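NADP-dependent glyceraldehyde-3-phosphate dehydrogenase (Bacillus halodurans, PDB 3PRL) probably catalyses the NADP-dependent, non-phosphorylating oxidation of glyceraldehyde 3-phosphate, as a member of the aldehyde dehydrogenase family. Local coordinates at residues G261-A266 with M380-E385; E402-S407 with G430-V435. All coordinates share one frame; numbering follows the deposited sequence.

In the fold
Contacts 1 and 2 sit about 13 Å apart, centre to centre, around one mixed sheet. Contact 1 joins the region of strand 264-268 to the loop that leads from strand 367-374 to strand 391-397. It is buried, and its chemistry is polar: one lysine amine on two backbone carbonyls. Contact 2 lies further out, with one exposed and two buried residues among the four that touch. It sets helix 400-409 against the last part of helix 423-431 and the residues that follow, and relies on apolar side chains, with no hydrogen bond across. The two meet where Trp384 packs on Leu406 and Pro265 on Ser407. A second subunit reaches contact 2, whereas no other chain touches contact 1.

Contact 1: residues G261-A266 with M380-E385; sequences GGKDPA and MRVAWE
The ammonium group of Lys263 bonds to two backbone carbonyls of the loop 380-385. NZ donates to Val382 O at 2.7 Å and to Glu385 O at 2.9 Å. It lies above both carbonyl planes, 46° out of the first and 63° out of the second. The side chain bends at chi2 (84°) and is extended beyond it, which carries the amine to the short 3-10 turn 381-383. On the way CD passes Trp384 O at 3.4 Å, and CE lies against the backbone of Ala383. Lys263 lies by strand 264-268 in the mixed sheet of the aldehyde dehydrogenase fold, and so ties the sheet to the loop between strands 367-374 and 391-397. Within that loop Arg381 O accepts from both Trp384 N and Glu385 N. Arg381 also grips the Glu385 carboxylate side-on in a salt bridge: NH2 meets OE1 at 2.8 Å in the guanidinium plane, and NE meets OE2 at 2.9 Å from above the carboxylate plane. Trp384 NE1 donates to Pro378 O. The carbonyl of the lysine is satisfied too, since Lys263 O accepts from Arg298 NH2.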
ATOM      1  N   GLY D 261      11.932  11.393 -26.819  1.00 25.74           N
ATOM      2  CA  GLY D 261      10.998  11.573 -27.916  1.00 25.93           C
ATOM      3  C   GLY D 261       9.945  10.497 -28.078  1.00 25.61           C
ATOM      4  O   GLY D 261      10.073   9.370 -27.563  1.00 25.07           O
ATOM      5  N   GLY D 262       8.901  10.854 -28.822  1.00 25.75           N
ATOM      6  CA  GLY D 262       7.833   9.923 -29.123  1.00 26.09           C
ATOM      7  C   GLY D 262       7.483   9.945 -30.587  1.00 26.39           C
ATOM      8  O   GLY D 262       7.767  10.912 -31.291  1.00 26.74           O
ATOM      9  N   LYS D 263       6.900   8.852 -31.059  1.00 26.50           N
ATOM     10  CA  LYS D 263       6.111   8.910 -32.291  1.00 26.75           C
ATOM     11  C   LYS D 263       4.780   8.207 -32.002  1.00 26.72           C
ATOM     12  O   LYS D 263       4.531   7.096 -32.500  1.00 27.51           O
ATOM     13  CB  LYS D 263       6.886   8.285 -33.453  1.00 27.00           C
ATOM     14  CG  LYS D 263       6.347   8.581 -34.863  1.00 24.43           C
ATOM     15  CD  LYS D 263       6.839   9.911 -35.454  1.00 27.82           C
ATOM     16  CE  LYS D 263       6.376  10.033 -36.908  1.00 25.39           C
ATOM     17  NZ  LYS D 263       6.778  11.301 -37.608  1.00 28.84           N
ATOM     18  N   ASP D 264       3.949   8.827 -31.153  1.00 25.39           N
ATOM     19  CA  ASP D 264       2.694   8.193 -30.715  1.00 24.45           C
ATOM     20  C   ASP D 264       1.777   7.908 -31.919  1.00 24.57           C
ATOM     21  O   ASP D 264       1.495   8.798 -32.706  1.00 25.16           O
ATOM     22  CB  ASP D 264       1.932   9.024 -29.646  1.00 23.41           C
ATOM     23  CG  ASP D 264       2.767   9.346 -28.403  1.00 24.33           C
ATOM     24  OD1 ASP D 264       3.687   8.569 -28.033  1.00 22.63           O
ATOM     25  OD2 ASP D 264       2.498  10.402 -27.780  1.00 22.64           O
ATOM     26  N   PRO D 265       1.348   6.648 -32.078  1.00 24.72           N
ATOM     27  CA  PRO D 265       0.382   6.326 -33.129  1.00 25.69           C
ATOM     28  C   PRO D 265      -1.052   6.548 -32.698  1.00 27.00           C
ATOM     29  O   PRO D 265      -1.384   6.419 -31.509  1.00 27.16           O
ATOM     30  CB  PRO D 265       0.605   4.836 -33.375  1.00 25.08           C
ATOM     31  CG  PRO D 265       1.140   4.317 -32.035  1.00 22.10           C
ATOM     32  CD  PRO D 265       1.976   5.439 -31.497  1.00 23.88           C
ATOM     33  N   ALA D 266      -1.894   6.892 -33.665  1.00 28.22           N
ATOM     34  CA  ALA D 266      -3.322   6.854 -33.465  1.00 29.28           C
ATOM     35  C   ALA D 266      -3.788   5.672 -34.292  1.00 30.77           C
ATOM     36  O   ALA D 266      -3.501   5.594 -35.482  1.00 31.17           O
ATOM     37  CB  ALA D 266      -3.953   8.126 -33.948  1.00 29.70           C
ATOM     38  N   MET D 380       8.923   6.525 -46.179  1.00 38.90           N
ATOM     39  CA  MET D 380       9.044   7.967 -45.934  1.00 38.03           C
ATOM     40  C   MET D 380       9.531   8.231 -44.512  1.00 36.76           C
ATOM     41  O   MET D 380       9.043   7.619 -43.547  1.00 35.83           O
ATOM     42  CB  MET D 380       7.696   8.662 -46.143  1.00 37.90           C
ATOM     43  CG  MET D 380       6.964   8.245 -47.416  1.00 37.30           C
ATOM     44  SD  MET D 380       5.287   8.895 -47.507  1.00 38.97           S
ATOM     45  CE  MET D 380       4.811   8.363 -49.158  1.00 38.67           C
ATOM     46  N   ARG D 381      10.477   9.162 -44.390  1.00 36.37           N
ATOM     47  CA  ARG D 381      11.084   9.511 -43.109  1.00 35.57           C
ATOM     48  C   ARG D 381      10.045   9.943 -42.077  1.00 34.65           C
ATOM     49  O   ARG D 381      10.188   9.637 -40.892  1.00 33.55           O
ATOM     50  CB  ARG D 381      12.119  10.625 -43.287  1.00 36.27           C
ATOM     51  CG  ARG D 381      13.351  10.240 -44.107  1.00 37.38           C
ATOM     52  CD  ARG D 381      14.241  11.454 -44.326  1.00 37.23           C
ATOM     53  NE  ARG D 381      14.551  12.125 -43.063  1.00 36.64           N
ATOM     54  CZ  ARG D 381      15.083  13.340 -42.964  1.00 36.55           C
ATOM     55  NH1 ARG D 381      15.383  14.032 -44.060  1.00 37.25           N
ATOM     56  NH2 ARG D 381      15.333  13.864 -41.761  1.00 35.88           N
ATOM     57  N   VAL D 382       9.007  10.639 -42.547  1.00 34.97           N
ATOM     58  CA  VAL D 382       7.986  11.261 -41.697  1.00 34.78           C
ATOM     59  C   VAL D 382       7.092  10.224 -41.020  1.00 35.07           C
ATOM     60  O   VAL D 382       6.317  10.559 -40.124  1.00 35.18           O
ATOM     61  CB  VAL D 382       7.131  12.328 -42.495  1.00 35.48           C
ATOM     62  CG1 VAL D 382       6.068  11.654 -43.399  1.00 36.15           C
ATOM     63  CG2 VAL D 382       6.492  13.364 -41.556  1.00 34.93           C
ATOM     64  N   ALA D 383       7.202   8.968 -41.445  1.00 35.10           N
ATOM     65  CA  ALA D 383       6.445   7.880 -40.833  1.00 34.71           C
ATOM     66  C   ALA D 383       7.130   7.391 -39.559  1.00 33.77           C
ATOM     67  O   ALA D 383       6.561   6.605 -38.791  1.00 33.30           O
ATOM     68  CB  ALA D 383       6.259   6.718 -41.835  1.00 35.39           C
ATOM     69  N   TRP D 384       8.349   7.878 -39.333  1.00 33.55           N
ATOM     70  CA  TRP D 384       9.235   7.318 -38.323  1.00 32.77           C
ATOM     71  C   TRP D 384       9.839   8.418 -37.457  1.00 32.17           C
ATOM     72  O   TRP D 384       9.728   8.367 -36.219  1.00 31.80           O
ATOM     73  CB  TRP D 384      10.347   6.478 -38.991  1.00 33.00           C
ATOM     74  CG  TRP D 384       9.838   5.345 -39.852  1.00 33.50           C
ATOM     75  CD1 TRP D 384       9.987   5.204 -41.212  1.00 34.43           C
ATOM     76  CD2 TRP D 384       9.090   4.201 -39.412  1.00 33.44           C
ATOM     77  NE1 TRP D 384       9.386   4.044 -41.638  1.00 34.78           N
ATOM     78  CE2 TRP D 384       8.827   3.408 -40.557  1.00 34.20           C
ATOM     79  CE3 TRP D 384       8.625   3.763 -38.160  1.00 32.67           C
ATOM     80  CZ2 TRP D 384       8.107   2.210 -40.491  1.00 34.41           C
ATOM     81  CZ3 TRP D 384       7.916   2.553 -38.093  1.00 32.89           C
ATOM     82  CH2 TRP D 384       7.666   1.794 -39.255  1.00 33.63           C
ATOM     83  N   GLU D 385      10.457   9.407 -38.107  1.00 31.72           N
ATOM     84  CA  GLU D 385      11.184  10.475 -37.418  1.00 30.94           C
ATOM     85  C   GLU D 385      10.268  11.539 -36.797  1.00 30.70           C
ATOM     86  O   GLU D 385       9.505  12.217 -37.497  1.00 30.14           O
ATOM     87  CB  GLU D 385      12.190  11.163 -38.354  1.00 31.50           C
ATOM     88  CG  GLU D 385      13.154  10.220 -39.093  1.00 31.72           C
ATOM     89  CD  GLU D 385      14.212  10.964 -39.917  1.00 32.61           C
ATOM     90  OE1 GLU D 385      14.438  12.178 -39.694  1.00 32.11           O
ATOM     91  OE2 GLU D 385      14.828  10.315 -40.789  1.00 32.87           O
TER

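Contact 2: residues E402-S407 with G430-V435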
ATOM      1  N   GLU D 402      -1.804  -5.150 -38.648  1.00 38.86           N
ATOM      2  CA  GLU D 402      -0.828  -4.348 -39.379  1.00 38.32           C
ATOM      3  C   GLU D 402      -0.517  -3.064 -38.627  1.00 37.66           C
ATOM      4  O   GLU D 402       0.620  -2.597 -38.656  1.00 37.43           O
ATOM      5  CB  GLU D 402      -1.307  -4.006 -40.794  1.00 38.36           C
ATOM      6  CG  GLU D 402      -0.269  -3.223 -41.641  1.00 33.08           C
ATOM      7  CD  GLU D 402      -0.750  -2.886 -43.055  1.00 39.42           C
ATOM      8  OE1 GLU D 402      -1.960  -3.024 -43.324  1.00 34.47           O
ATOM      9  OE2 GLU D 402       0.090  -2.479 -43.896  1.00 34.39           O
ATOM     10  N   ALA D 403      -1.532  -2.498 -37.974  1.00 37.25           N
ATOM     11  CA  ALA D 403      -1.356  -1.292 -37.165  1.00 36.52           C
ATOM     12  C   ALA D 403      -0.416  -1.543 -35.984  1.00 35.44           C
ATOM     13  O   ALA D 403       0.456  -0.722 -35.701  1.00 34.68           O
ATOM     14  CB  ALA D 403      -2.707  -0.763 -36.672  1.00 36.51           C
ATOM     15  N   ILE D 404      -0.605  -2.683 -35.317  1.00 35.60           N
ATOM     16  CA  ILE D 404       0.228  -3.124 -34.186  1.00 34.83           C
ATOM     17  C   ILE D 404       1.686  -3.254 -34.603  1.00 34.57           C
ATOM     18  O   ILE D 404       2.577  -2.724 -33.946  1.00 33.77           O
ATOM     19  CB  ILE D 404      -0.274  -4.476 -33.613  1.00 35.16           C
ATOM     20  CG1 ILE D 404      -1.609  -4.293 -32.882  1.00 35.89           C
ATOM     21  CG2 ILE D 404       0.788  -5.138 -32.702  1.00 35.66           C
ATOM     22  CD1 ILE D 404      -2.224  -5.587 -32.329  1.00 35.09           C
ATOM     23  N   SER D 405       1.906  -3.956 -35.712  1.00 35.37           N
ATOM     24  CA  SER D 405       3.241  -4.217 -36.253  1.00 35.18           C
ATOM     25  C   SER D 405       4.026  -2.954 -36.624  1.00 34.81           C
ATOM     26  O   SER D 405       5.167  -2.756 -36.176  1.00 34.40           O
ATOM     27  CB  SER D 405       3.121  -5.145 -37.465  1.00 35.99           C
ATOM     28  OG  SER D 405       4.372  -5.352 -38.083  1.00 37.18           O
ATOM     29  N   LEU D 406       3.421  -2.109 -37.452  1.00 35.00           N
ATOM     30  CA  LEU D 406       4.035  -0.853 -37.875  1.00 34.89           C
ATOM     31  C   LEU D 406       4.244   0.102 -36.706  1.00 34.08           C
ATOM     32  O   LEU D 406       5.187   0.902 -36.696  1.00 34.34           O
ATOM     33  CB  LEU D 406       3.171  -0.189 -38.944  1.00 35.73           C
ATOM     34  CG  LEU D 406       3.311  -0.697 -40.386  1.00 37.12           C
ATOM     35  CD1 LEU D 406       2.191  -0.152 -41.273  1.00 37.33           C
ATOM     36  CD2 LEU D 406       4.674  -0.314 -40.937  1.00 36.94           C
ATOM     37  N   SER D 407       3.346   0.016 -35.731  1.00 32.95           N
ATOM     38  CA  SER D 407       3.444   0.756 -34.492  1.00 31.89           C
ATOM     39  C   SER D 407       4.714   0.336 -33.756  1.00 30.66           C
ATOM     40  O   SER D 407       5.530   1.177 -33.373  1.00 29.91           O
ATOM     41  CB  SER D 407       2.195   0.492 -33.638  1.00 31.52           C
ATOM     42  OG  SER D 407       2.400   0.844 -32.287  1.00 37.68           O
ATOM     43  N   GLY D 430      -4.015  -2.872 -27.174  1.00 34.52           N
ATOM     44  CA  GLY D 430      -3.098  -2.038 -26.428  1.00 33.38           C
ATOM     45  C   GLY D 430      -2.012  -2.836 -25.747  1.00 32.78           C
ATOM     46  O   GLY D 430      -0.916  -2.344 -25.568  1.00 32.69           O
ATOM     47  N   LYS D 431      -2.312  -4.081 -25.391  1.00 32.90           N
ATOM     48  CA  LYS D 431      -1.359  -4.921 -24.674  1.00 32.74           C
ATOM     49  C   LYS D 431      -0.175  -5.366 -25.538  1.00 32.08           C
ATOM     50  O   LYS D 431       0.923  -5.571 -25.020  1.00 31.80           O
ATOM     51  CB  LYS D 431      -2.062  -6.116 -24.007  1.00 34.05           C
ATOM     52  CG  LYS D 431      -1.261  -6.755 -22.878  1.00 34.46           C
ATOM     53  CD  LYS D 431      -1.451  -6.046 -21.543  1.00 33.17           C
ATOM     54  CE  LYS D 431      -0.250  -6.259 -20.580  1.00 33.37           C
ATOM     55  NZ  LYS D 431       0.243  -7.675 -20.466  1.00 32.92           N
ATOM     56  N   HIS D 432      -0.386  -5.488 -26.848  1.00 31.77           N
ATOM     57  CA  HIS D 432       0.721  -5.791 -27.774  1.00 31.52           C
ATOM     58  C   HIS D 432       1.482  -4.541 -28.213  1.00 30.22           C
ATOM     59  O   HIS D 432       2.358  -4.625 -29.069  1.00 30.60           O
ATOM     60  CB  HIS D 432       0.229  -6.508 -29.045  1.00 32.94           C
ATOM     61  CG  HIS D 432      -0.594  -7.730 -28.788  1.00 33.45           C
ATOM     62  ND1 HIS D 432      -0.068  -9.004 -28.827  1.00 33.62           N
ATOM     63  CD2 HIS D 432      -1.911  -7.871 -28.514  1.00 33.41           C
ATOM     64  CE1 HIS D 432      -1.027  -9.879 -28.581  1.00 33.99           C
ATOM     65  NE2 HIS D 432      -2.155  -9.217 -28.383  1.00 33.92           N
ATOM     66  N   LEU D 433       1.128  -3.380 -27.671  1.00 28.25           N
ATOM     67  CA  LEU D 433       1.830  -2.157 -28.031  1.00 26.57           C
ATOM     68  C   LEU D 433       2.953  -1.859 -27.048  1.00 26.11           C
ATOM     69  O   LEU D 433       2.715  -1.776 -25.852  1.00 25.57           O
ATOM     70  CB  LEU D 433       0.863  -0.966 -28.116  1.00 24.80           C
ATOM     71  CG  LEU D 433      -0.300  -1.044 -29.119  1.00 23.15           C
ATOM     72  CD1 LEU D 433      -1.174   0.182 -28.946  1.00 25.10           C
ATOM     73  CD2 LEU D 433       0.173  -1.199 -30.572  1.00 25.92           C
ATOM     74  N   GLU D 434       4.165  -1.675 -27.572  1.00 26.61           N
ATOM     75  CA  GLU D 434       5.366  -1.409 -26.765  1.00 26.27           C
ATOM     76  C   GLU D 434       5.497   0.064 -26.334  1.00 25.49           C
ATOM     77  O   GLU D 434       6.363   0.799 -26.803  1.00 25.49           O
ATOM     78  CB  GLU D 434       6.617  -1.880 -27.517  1.00 27.06           C
ATOM     79  CG  GLU D 434       6.575  -3.350 -27.917  1.00 30.30           C
ATOM     80  CD  GLU D 434       7.682  -3.786 -28.885  1.00 28.12           C
ATOM     81  OE1 GLU D 434       8.424  -2.949 -29.456  1.00 30.97           O
ATOM     82  OE2 GLU D 434       7.792  -5.006 -29.105  1.00 31.25           O
ATOM     83  N   VAL D 435       4.623   0.487 -25.425  1.00 24.86           N
ATOM     84  CA  VAL D 435       4.574   1.872 -24.963  1.00 23.73           C
ATOM     85  C   VAL D 435       4.318   1.870 -23.475  1.00 23.50           C
ATOM     86  O   VAL D 435       3.952   0.838 -22.903  1.00 25.05           O
ATOM     87  CB  VAL D 435       3.472   2.689 -25.694  1.00 23.36           C
ATOM     88  CG1 VAL D 435       3.645   2.593 -27.212  1.00 21.43           C
ATOM     89  CG2 VAL D 435       2.073   2.230 -25.270  1.00 20.76           C
TER
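The imidazole of His432 is the flat group here, and Ile404 CD1 lies obliquely to it. The closer touch is at the base of the side chain, where Ile404 CG2 meets His432 CB at 3.9 Å. The same methyl also lies 4.0 Å from His432 O. CG2 stands anti to the backbone N of Ile404, while CG1 lies beside that nitrogen (chi1 -71°). The two branches are thereby divided: CG2 goes to the histidine, and CG1 comes to 4.3 Å from Leu433 CD2. That leucine methyl is the other hub. It rests 4.1 Å from Ile404 CA and reaches on to Ser407, one helical turn along, where OG is 3.5 Å away and CB 4.0 Å. The hydroxyl is simply packed against the methyl.

The segments are the middle of helix 400-409 and the last, weakly bonded part of helix 423-431 with the residues that follow. These lead toward strand 437-440, and Glu434 is the centre of an inverse gamma turn. Ala403 and Ser407 pack on strands 264-268 and 296-302, and Leu433 packs on strand 415-419, all in one mixed sheet. Asn408, on helix 400-409, joins that helix directly to the 432-434 backbone: its ND2 donates to His432 O and its OD1 accepts from Glu434 N.

Across the two segments no hydrogen bond forms, so the contact itself depends on fitting methyl groups together. His432 O and Glu434 N turn instead to Asn408, and Leu433 O and Val435 O to Arg477 and Arg475 of the neighbouring subunit. The position of this loop is thus linked to both the helix beside it and the subunit interface.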